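PDB 3ISP: HTH-type transcriptional regulator LysG from Mycobacterium tuberculosis, which binds DNA as a homodimeric LysR-family transcription factor, probably activating expression of the exporter LysE and repressing its own gene. Local coordinates for residues L201-A209 with R256-V264; A141-V152 with V264-K272. One frame throughout, in Å; residues are numbered along the deposited sequence.

Interaction 1 of 2, residues L201-A209 with R256-V264; sequences LQDMLVRKA and RVCDIHLDV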
loop_
_atom_site.group_PDB
_atom_site.type_symbol
_atom_site.label_atom_id
_atom_site.label_comp_id
_atom_site.label_asym_id
_atom_site.label_seq_id
_atom_site.Cartn_x
_atom_site.Cartn_y
_atom_site.Cartn_z
ATOM N N LEU A 201 3.458 11.855 -17.374
ATOM C CA LEU A 201 3.911 12.802 -18.385
ATOM C C LEU A 201 3.619 12.363 -19.821
ATOM O O LEU A 201 3.017 13.105 -20.582
ATOM C CB LEU A 201 5.395 13.111 -18.196
ATOM C CG LEU A 201 5.682 14.477 -17.573
ATOM C CD1 LEU A 201 4.420 15.035 -16.944
ATOM C CD2 LEU A 201 6.796 14.387 -16.551
ATOM N N GLN A 202 4.030 11.157 -20.186
ATOM C CA GLN A 202 3.825 10.657 -21.538
ATOM C C GLN A 202 2.327 10.483 -21.825
ATOM O O GLN A 202 1.862 10.633 -22.959
ATOM C CB GLN A 202 4.563 9.318 -21.723
ATOM C CG GLN A 202 6.065 9.423 -22.015
ATOM C CD GLN A 202 6.920 9.814 -20.805
ATOM O OE1 GLN A 202 6.515 9.668 -19.647
ATOM N NE2 GLN A 202 8.117 10.308 -21.078
ATOM N N ASP A 203 1.573 10.156 -20.784
ATOM C CA ASP A 203 0.156 9.877 -20.939
ATOM C C ASP A 203 -0.633 11.150 -21.238
ATOM O O ASP A 203 -1.659 11.105 -21.915
ATOM C CB ASP A 203 -0.394 9.204 -19.680
ATOM C CG ASP A 203 -0.095 7.722 -19.628
ATOM O OD1 ASP A 203 0.574 7.220 -20.560
ATOM O OD2 ASP A 203 -0.541 7.056 -18.658
ATOM N N MET A 204 -0.162 12.284 -20.730
ATOM C CA MET A 204 -0.872 13.540 -20.929
ATOM C C MET A 204 -0.738 13.980 -22.374
ATOM O O MET A 204 -1.705 14.455 -22.983
ATOM C CB MET A 204 -0.373 14.618 -19.977
ATOM C CG MET A 204 -0.750 14.363 -18.539
ATOM S SD MET A 204 -0.056 15.637 -17.488
ATOM C CE MET A 204 0.312 14.677 -16.009
ATOM N N LEU A 205 0.469 13.831 -22.918
ATOM C CA LEU A 205 0.638 13.780 -24.363
ATOM C C LEU A 205 -0.087 12.499 -24.754
ATOM O O LEU A 205 -0.417 11.686 -23.894
ATOM C CB LEU A 205 2.116 13.696 -24.745
ATOM C CG LEU A 205 2.431 14.241 -26.137
ATOM C CD1 LEU A 205 2.976 15.657 -26.050
ATOM C CD2 LEU A 205 3.410 13.347 -26.867
ATOM N N VAL A 206 -0.339 12.300 -26.036
ATOM C CA VAL A 206 -1.146 11.154 -26.449
ATOM C C VAL A 206 -2.599 11.510 -26.203
ATOM O O VAL A 206 -3.399 11.515 -27.139
ATOM C CB VAL A 206 -0.777 9.835 -25.699
ATOM C CG1 VAL A 206 -1.925 8.837 -25.765
ATOM C CG2 VAL A 206 0.486 9.219 -26.271
ATOM N N ARG A 207 -2.935 11.810 -24.949
ATOM C CA ARG A 207 -4.225 12.423 -24.638
ATOM C C ARG A 207 -4.333 13.756 -25.379
ATOM O O ARG A 207 -5.225 13.955 -26.194
ATOM C CB ARG A 207 -4.385 12.647 -23.130
ATOM C CG ARG A 207 -5.092 11.527 -22.373
ATOM C CD ARG A 207 -6.578 11.832 -22.163
ATOM N NE ARG A 207 -7.198 10.905 -21.214
ATOM C CZ ARG A 207 -8.061 9.945 -21.548
ATOM N NH1 ARG A 207 -8.426 9.784 -22.813
ATOM N NH2 ARG A 207 -8.566 9.149 -20.612
ATOM N N LYS A 208 -3.410 14.664 -25.096
ATOM C CA LYS A 208 -3.386 15.953 -25.764
ATOM C C LYS A 208 -3.297 15.782 -27.284
ATOM O O LYS A 208 -3.866 16.562 -28.053
ATOM C CB LYS A 208 -2.212 16.786 -25.245
ATOM C CG LYS A 208 -2.276 18.260 -25.590
ATOM C CD LYS A 208 -1.223 19.061 -24.836
ATOM C CE LYS A 208 -1.455 20.556 -25.000
ATOM N NZ LYS A 208 -0.220 21.364 -24.802
ATOM N N ALA A 209 -2.590 14.743 -27.712
ATOM C CA ALA A 209 -2.287 14.552 -29.123
ATOM C C ALA A 209 -3.397 13.826 -29.867
ATOM O O ALA A 209 -3.595 14.046 -31.064
ATOM C CB ALA A 209 -0.981 13.797 -29.276
ATOM N N ARG A 256 12.386 16.145 -31.959
ATOM C CA ARG A 256 10.993 16.183 -31.537
ATOM C C ARG A 256 10.148 15.195 -32.319
ATOM O O ARG A 256 10.075 15.264 -33.532
ATOM C CB ARG A 256 10.403 17.583 -31.683
ATOM C CG ARG A 256 10.854 18.562 -30.620
ATOM C CD ARG A 256 10.061 19.859 -30.695
ATOM N NE ARG A 256 8.672 19.696 -30.266
ATOM C CZ ARG A 256 7.937 20.676 -29.742
ATOM N NH1 ARG A 256 8.465 21.880 -29.578
ATOM N NH2 ARG A 256 6.680 20.456 -29.378
ATOM N N VAL A 257 9.516 14.286 -31.592
ATOM C CA VAL A 257 8.575 13.306 -32.113
ATOM C C VAL A 257 7.313 13.945 -32.695
ATOM O O VAL A 257 6.696 13.413 -33.617
ATOM C CB VAL A 257 8.175 12.362 -30.969
ATOM C CG1 VAL A 257 6.747 11.832 -31.134
ATOM C CG2 VAL A 257 9.208 11.245 -30.835
ATOM N N CYS A 258 6.914 15.079 -32.136
ATOM C CA CYS A 258 5.769 15.819 -32.664
ATOM C C CYS A 258 5.719 17.258 -32.139
ATOM O O CYS A 258 6.526 17.662 -31.298
ATOM C CB CYS A 258 4.438 15.079 -32.429
ATOM S SG CYS A 258 3.776 15.094 -30.739
ATOM N N ASP A 259 4.760 18.018 -32.653
ATOM C CA ASP A 259 4.720 19.458 -32.477
ATOM C C ASP A 259 4.119 19.898 -31.134
ATOM O O ASP A 259 4.218 21.067 -30.752
ATOM C CB ASP A 259 3.925 20.063 -33.628
ATOM C CG ASP A 259 4.475 21.391 -34.065
ATOM O OD1 ASP A 259 5.635 21.693 -33.691
ATOM O OD2 ASP A 259 3.752 22.127 -34.777
ATOM N N ILE A 260 3.507 18.957 -30.421
ATOM C CA ILE A 260 2.857 19.248 -29.149
ATOM C C ILE A 260 3.825 19.284 -27.970
ATOM O O ILE A 260 4.892 18.686 -28.020
ATOM C CB ILE A 260 1.816 18.188 -28.831
ATOM C CG1 ILE A 260 1.001 17.861 -30.081
ATOM C CG2 ILE A 260 0.936 18.643 -27.675
ATOM C CD1 ILE A 260 -0.122 16.901 -29.818
ATOM N N HIS A 261 3.447 19.983 -26.906
ATOM C CA HIS A 261 4.238 19.992 -25.678
ATOM C C HIS A 261 3.370 20.003 -24.406
ATOM O O HIS A 261 2.137 20.054 -24.475
ATOM C CB HIS A 261 5.224 21.165 -25.665
ATOM C CG HIS A 261 4.578 22.510 -25.825
ATOM N ND1 HIS A 261 3.680 23.017 -24.913
ATOM C CD2 HIS A 261 4.722 23.456 -26.780
ATOM C CE1 HIS A 261 3.286 24.216 -25.306
ATOM N NE2 HIS A 261 3.907 24.506 -26.434
ATOM N N LEU A 262 4.018 19.934 -23.250
ATOM C CA LEU A 262 3.302 20.020 -21.987
ATOM C C LEU A 262 3.897 21.098 -21.116
ATOM O O LEU A 262 5.110 21.130 -20.897
ATOM C CB LEU A 262 3.340 18.697 -21.218
ATOM C CG LEU A 262 2.206 17.712 -21.455
ATOM C CD1 LEU A 262 2.066 16.828 -20.240
ATOM C CD2 LEU A 262 0.912 18.444 -21.723
ATOM N N ASP A 263 3.044 21.985 -20.622
ATOM C CA ASP A 263 3.467 22.927 -19.605
ATOM C C ASP A 263 2.975 22.417 -18.264
ATOM O O ASP A 263 1.799 22.061 -18.102
ATOM C CB ASP A 263 2.952 24.335 -19.890
ATOM C CG ASP A 263 3.554 24.933 -21.145
ATOM O OD1 ASP A 263 4.789 25.111 -21.195
ATOM O OD2 ASP A 263 2.788 25.242 -22.082
ATOM N N VAL A 264 3.894 22.351 -17.313
ATOM C CA VAL A 264 3.570 21.890 -15.975
ATOM C C VAL A 264 3.916 23.000 -15.008
ATOM O O VAL A 264 5.077 23.355 -14.864
ATOM C CB VAL A 264 4.365 20.617 -15.618
ATOM C CG1 VAL A 264 3.687 19.852 -14.490
ATOM C CG2 VAL A 264 4.495 19.731 -16.839
#

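Interaction 2 of 2, residues A141-V152 with V264-K272; sequences AMGAVTTERNPV and VPLYWQCWK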
loop_
_atom_site.group_PDB
_atom_site.type_symbol
_atom_site.label_atom_id
_atom_site.label_comp_id
_atom_site.label_asym_id
_atom_site.label_seq_id
_atom_site.Cartn_x
_atom_site.Cartn_y
_atom_site.Cartn_z
ATOM N N ALA A 141 10.842 18.297 5.796
ATOM C CA ALA A 141 11.327 19.339 4.892
ATOM C C ALA A 141 10.738 20.689 5.267
ATOM O O ALA A 141 9.554 20.784 5.589
ATOM C CB ALA A 141 10.976 19.000 3.468
ATOM N N MET A 142 11.567 21.733 5.228
ATOM C CA MET A 142 11.093 23.089 5.514
ATOM C C MET A 142 10.734 23.832 4.230
ATOM O O MET A 142 10.563 25.053 4.231
ATOM C CB MET A 142 12.087 23.894 6.384
ATOM C CG MET A 142 13.540 23.410 6.390
ATOM S SD MET A 142 14.095 22.465 7.847
ATOM C CE MET A 142 13.458 20.846 7.488
ATOM N N GLY A 143 10.609 23.076 3.140
ATOM C CA GLY A 143 10.233 23.623 1.850
ATOM C C GLY A 143 10.454 22.631 0.731
ATOM O O GLY A 143 11.330 21.774 0.842
ATOM N N ALA A 144 9.670 22.739 -0.344
ATOM C CA ALA A 144 9.764 21.788 -1.461
ATOM C C ALA A 144 9.315 22.358 -2.809
ATOM O O ALA A 144 8.271 23.002 -2.905
ATOM C CB ALA A 144 8.971 20.520 -1.147
ATOM N N VAL A 145 10.097 22.111 -3.854
ATOM C CA VAL A 145 9.624 22.351 -5.207
ATOM C C VAL A 145 8.697 21.184 -5.575
ATOM O O VAL A 145 9.110 20.037 -5.555
ATOM C CB VAL A 145 10.793 22.466 -6.200
ATOM C CG1 VAL A 145 10.283 22.608 -7.618
ATOM C CG2 VAL A 145 11.685 23.643 -5.832
ATOM N N THR A 146 7.440 21.480 -5.881
ATOM C CA THR A 146 6.444 20.444 -6.113
ATOM C C THR A 146 5.496 20.859 -7.225
ATOM O O THR A 146 5.384 22.035 -7.536
ATOM C CB THR A 146 5.603 20.193 -4.844
ATOM O OG1 THR A 146 4.530 19.285 -5.139
ATOM C CG2 THR A 146 5.013 21.499 -4.333
ATOM N N THR A 147 4.811 19.896 -7.829
ATOM C CA THR A 147 3.870 20.215 -8.898
ATOM C C THR A 147 2.543 20.542 -8.268
ATOM O O THR A 147 1.557 20.769 -8.963
ATOM C CB THR A 147 3.673 19.048 -9.901
ATOM O OG1 THR A 147 3.261 17.860 -9.206
ATOM C CG2 THR A 147 4.962 18.775 -10.706
ATOM N N GLU A 148 2.543 20.567 -6.938
ATOM C CA GLU A 148 1.336 20.759 -6.148
ATOM C C GLU A 148 0.996 22.214 -5.933
ATOM O O GLU A 148 1.703 22.922 -5.219
ATOM C CB GLU A 148 1.511 20.122 -4.772
ATOM C CG GLU A 148 0.279 20.235 -3.898
ATOM C CD GLU A 148 -0.802 19.274 -4.335
ATOM O OE1 GLU A 148 -0.551 18.041 -4.295
ATOM O OE2 GLU A 148 -1.893 19.751 -4.727
ATOM N N ARG A 149 -0.117 22.646 -6.512
ATOM C CA ARG A 149 -0.614 24.000 -6.288
ATOM C C ARG A 149 -1.261 24.191 -4.906
ATOM O O ARG A 149 -1.126 25.254 -4.297
ATOM C CB ARG A 149 -1.597 24.393 -7.393
ATOM C CG ARG A 149 -2.402 25.624 -7.081
ATOM C CD ARG A 149 -3.373 25.958 -8.192
ATOM N NE ARG A 149 -2.741 26.770 -9.224
ATOM C CZ ARG A 149 -3.393 27.633 -9.998
ATOM N NH1 ARG A 149 -4.704 27.800 -9.842
ATOM N NH2 ARG A 149 -2.734 28.336 -10.914
ATOM N N ASN A 150 -1.967 23.176 -4.416
ATOM C CA ASN A 150 -2.697 23.303 -3.148
ATOM C C ASN A 150 -1.762 23.395 -1.949
ATOM O O ASN A 150 -0.817 22.624 -1.837
ATOM C CB ASN A 150 -3.700 22.154 -2.955
ATOM C CG ASN A 150 -4.934 22.277 -3.861
ATOM O OD1 ASN A 150 -5.191 23.328 -4.479
ATOM N ND2 ASN A 150 -5.708 21.195 -3.936
ATOM N N PRO A 151 -2.016 24.344 -1.042
ATOM C CA PRO A 151 -1.134 24.469 0.122
ATOM C C PRO A 151 -1.205 23.232 0.999
ATOM O O PRO A 151 -2.292 22.881 1.459
ATOM C CB PRO A 151 -1.720 25.665 0.884
ATOM C CG PRO A 151 -2.554 26.405 -0.116
ATOM C CD PRO A 151 -3.087 25.353 -1.042
ATOM N N VAL A 152 -0.072 22.579 1.233
ATOM C CA VAL A 152 -0.056 21.502 2.210
ATOM C C VAL A 152 -0.062 22.162 3.568
ATOM O O VAL A 152 0.352 23.317 3.694
ATOM C CB VAL A 152 1.163 20.542 2.061
ATOM C CG1 VAL A 152 1.721 20.572 0.629
ATOM C CG2 VAL A 152 2.233 20.860 3.077
ATOM N N VAL A 264 3.894 22.351 -17.313
ATOM C CA VAL A 264 3.570 21.890 -15.975
ATOM C C VAL A 264 3.916 23.000 -15.008
ATOM O O VAL A 264 5.077 23.355 -14.864
ATOM C CB VAL A 264 4.365 20.617 -15.618
ATOM C CG1 VAL A 264 3.687 19.852 -14.490
ATOM C CG2 VAL A 264 4.495 19.731 -16.839
ATOM N N PRO A 265 2.899 23.586 -14.372
ATOM C CA PRO A 265 3.156 24.590 -13.341
ATOM C C PRO A 265 3.957 23.982 -12.201
ATOM O O PRO A 265 3.612 22.903 -11.718
ATOM C CB PRO A 265 1.753 24.936 -12.838
ATOM C CG PRO A 265 0.848 24.582 -13.937
ATOM C CD PRO A 265 1.459 23.397 -14.614
ATOM N N LEU A 266 5.022 24.659 -11.795
ATOM C CA LEU A 266 5.707 24.338 -10.554
ATOM C C LEU A 266 5.326 25.335 -9.449
ATOM O O LEU A 266 4.852 26.445 -9.734
ATOM C CB LEU A 266 7.206 24.354 -10.765
ATOM C CG LEU A 266 7.747 23.261 -11.686
ATOM C CD1 LEU A 266 9.235 23.451 -11.882
ATOM C CD2 LEU A 266 7.451 21.890 -11.127
ATOM N N TYR A 267 5.528 24.923 -8.199
ATOM C CA TYR A 267 5.297 25.759 -7.030
ATOM C C TYR A 267 6.400 25.567 -5.994
ATOM O O TYR A 267 6.923 24.476 -5.843
ATOM C CB TYR A 267 3.946 25.410 -6.416
ATOM C CG TYR A 267 2.821 25.554 -7.400
ATOM C CD1 TYR A 267 2.119 26.748 -7.508
ATOM C CD2 TYR A 267 2.479 24.511 -8.241
ATOM C CE1 TYR A 267 1.104 26.899 -8.413
ATOM C CE2 TYR A 267 1.454 24.647 -9.153
ATOM C CZ TYR A 267 0.770 25.850 -9.238
ATOM O OH TYR A 267 -0.244 26.000 -10.158
ATOM N N TRP A 268 6.763 26.622 -5.281
ATOM C CA TRP A 268 7.614 26.457 -4.117
ATOM C C TRP A 268 6.750 26.556 -2.860
ATOM O O TRP A 268 6.266 27.632 -2.517
ATOM C CB TRP A 268 8.749 27.484 -4.114
ATOM C CG TRP A 268 9.446 27.674 -2.782
ATOM C CD1 TRP A 268 9.226 28.677 -1.885
ATOM C CD2 TRP A 268 10.472 26.848 -2.204
ATOM N NE1 TRP A 268 10.040 28.526 -0.788
ATOM C CE2 TRP A 268 10.818 27.415 -0.966
ATOM C CE3 TRP A 268 11.135 25.693 -2.619
ATOM C CZ2 TRP A 268 11.791 26.861 -0.141
ATOM C CZ3 TRP A 268 12.102 25.151 -1.798
ATOM C CH2 TRP A 268 12.417 25.727 -0.576
ATOM N N GLN A 269 6.531 25.419 -2.203
ATOM C CA GLN A 269 5.824 25.370 -0.925
ATOM C C GLN A 269 6.802 25.324 0.253
ATOM O O GLN A 269 7.716 24.498 0.267
ATOM C CB GLN A 269 4.878 24.168 -0.870
ATOM C CG GLN A 269 3.752 24.276 -1.859
ATOM C CD GLN A 269 2.508 23.504 -1.467
ATOM O OE1 GLN A 269 2.108 23.484 -0.304
ATOM N NE2 GLN A 269 1.863 22.899 -2.451
ATOM N N CYS A 270 6.607 26.206 1.234
ATOM C CA CYS A 270 7.445 26.216 2.433
ATOM C C CYS A 270 6.663 26.559 3.703
ATOM O O CYS A 270 5.546 27.082 3.638
ATOM C CB CYS A 270 8.616 27.181 2.267
ATOM S SG CYS A 270 8.157 28.919 2.121
ATOM N N TRP A 271 7.263 26.262 4.856
ATOM C CA TRP A 271 6.647 26.541 6.154
ATOM C C TRP A 271 6.076 27.942 6.239
ATOM O O TRP A 271 6.807 28.924 6.124
ATOM C CB TRP A 271 7.652 26.377 7.290
ATOM C CG TRP A 271 7.984 24.959 7.605
ATOM C CD1 TRP A 271 7.279 23.850 7.241
ATOM C CD2 TRP A 271 9.095 24.496 8.376
ATOM N NE1 TRP A 271 7.898 22.724 7.723
ATOM C CE2 TRP A 271 9.014 23.095 8.425
ATOM C CE3 TRP A 271 10.156 25.133 9.022
ATOM C CZ2 TRP A 271 9.957 22.314 9.097
ATOM C CZ3 TRP A 271 11.097 24.354 9.686
ATOM C CH2 TRP A 271 10.990 22.962 9.715
ATOM N N LYS A 272 4.766 28.024 6.446
ATOM C CA LYS A 272 4.115 29.293 6.733
ATOM C C LYS A 272 4.465 29.757 8.147
ATOM O O LYS A 272 3.926 29.255 9.132
ATOM C CB LYS A 272 2.601 29.162 6.579
ATOM C CG LYS A 272 1.829 30.452 6.806
ATOM C CD LYS A 272 0.374 30.306 6.352
ATOM C CE LYS A 272 -0.295 29.102 7.002
ATOM N NZ LYS A 272 -1.460 28.618 6.211
HETATM O O HOH W 1 0.249 28.857 -11.369
HETATM O O HOH W 2 -0.932 25.332 5.343
#

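Interaction 1 of 2, residues L201-A209 with R256-V264
Lys208 brings its ammonium group obliquely to the imidazole of His261, the flat group that meets the helix, and NZ stops 4.2 Å from ND1 of the ring. The same NZ makes its bond to the backbone instead: it donates to His261 O at 2.7 Å, with a C=O...N angle of 153° and the nitrogen tilted from the carbonyl plane. A second flat group, the guanidinium of Arg256, bonds within its own segment, NE donating to Cys258 O.

Lysine suits the border of this contact because its long methylene chain is greasy and only its end is charged. With CG anti to the backbone N (chi1 -165°) and the chain extended beyond it, the methylenes slide past Ile260, CD lying 3.6 Å from CG2. Ile260 CD1 rests against Ala209 CB, where a small residue lets the helix come close. Farther in, Leu205 CD1 lies 3.9 Å from Ile260 CB and CD2 reaches toward the sulfur of Cys258. Nearer the surface, Leu262 runs at about a right angle to Met204, its CD1 lying against CB and 3.7 Å from SD. Behind these side chains, Met239 and Pro167 pack on Leu205, placing the helix against the sheet of the second subdomain.

The contact is thus mainly apolar, with one ionic donor on its exposed margin. Asp263, itself salt-bridged to Arg164, is not in contact with Lys208 but may temper its charge, whereas that charge would be expected to disfavour protonation of His261.

Interaction 2 of 2, residues A141-V152 with V264-K272
Gln269 and Ala144 form an antiparallel hydrogen-bonded pair, as do Tyr267 and Thr146, so that strands 143-146 and 264-271 are joined by four backbone bonds, the shortest being Ala144 N to Gln269 O at 2.7 Å. Packing is close on both faces. On one, the indole of Trp268 lies beside Gly143 and meets Val145 CG2 at its edge; glycine fits here because the ring occupies the side on which a CB would project. On the other, the Gln269 amide is gripped by three bonds: NE2 donates to Glu148 O and Asn150 O, each at 2.8 Å, and OE1 receives Val152 N through a lone pair in the carbonyl plane, in a nearly straight bond of 170°. An amide can donate and accept at once, and so fixes the loop that follows the strand. Thr146 OG1 starts that loop with an ST turn, accepting from Glu148 N.

These strands are neighbours in the central sheet of the first α/β subdomain of the LysR effector-binding domain, related to the periplasmic binding proteins. At the end of the strand pair where Met142 faces Trp271, Met142 CB sits over the six-membered ring, 3.4 Å from the centroid, with SD making an oblique Met-aromatic contact.

Packing gives way to solvent around Arg149. Its CA lies over the centre of the Tyr267 ring, 3.6 Å from the centroid, and a bend at chi3 (-86°) returns NE to Tyr267 OH at 2.8 Å. A water bridges that hydroxyl to Arg149 NH2, while another water donates to Val152 O and is held only weakly by Lys272 NZ.

Overall arrangement
Both contacts lie in the effector-binding domain and use the long strand 255-271, from opposite ends; their centres are 24 Å apart and they share Val264. Along the chain, segment 141-152 comes first, then helix 201-210, and the strand last, running through interaction 1 before interaction 2. Its early part meets that helix in the second subdomain, whereas its later part pairs with strand 143-146 in the first. Together with its antiparallel neighbour 155-169, the strand is therefore one of the two crossovers that join the subdomains, as is characteristic of LysR-type effector domains. The strand thus runs from one subdomain into the other and belongs to the sheets of both, with the DNA-binding helix-turn-helix domain lying apart from it.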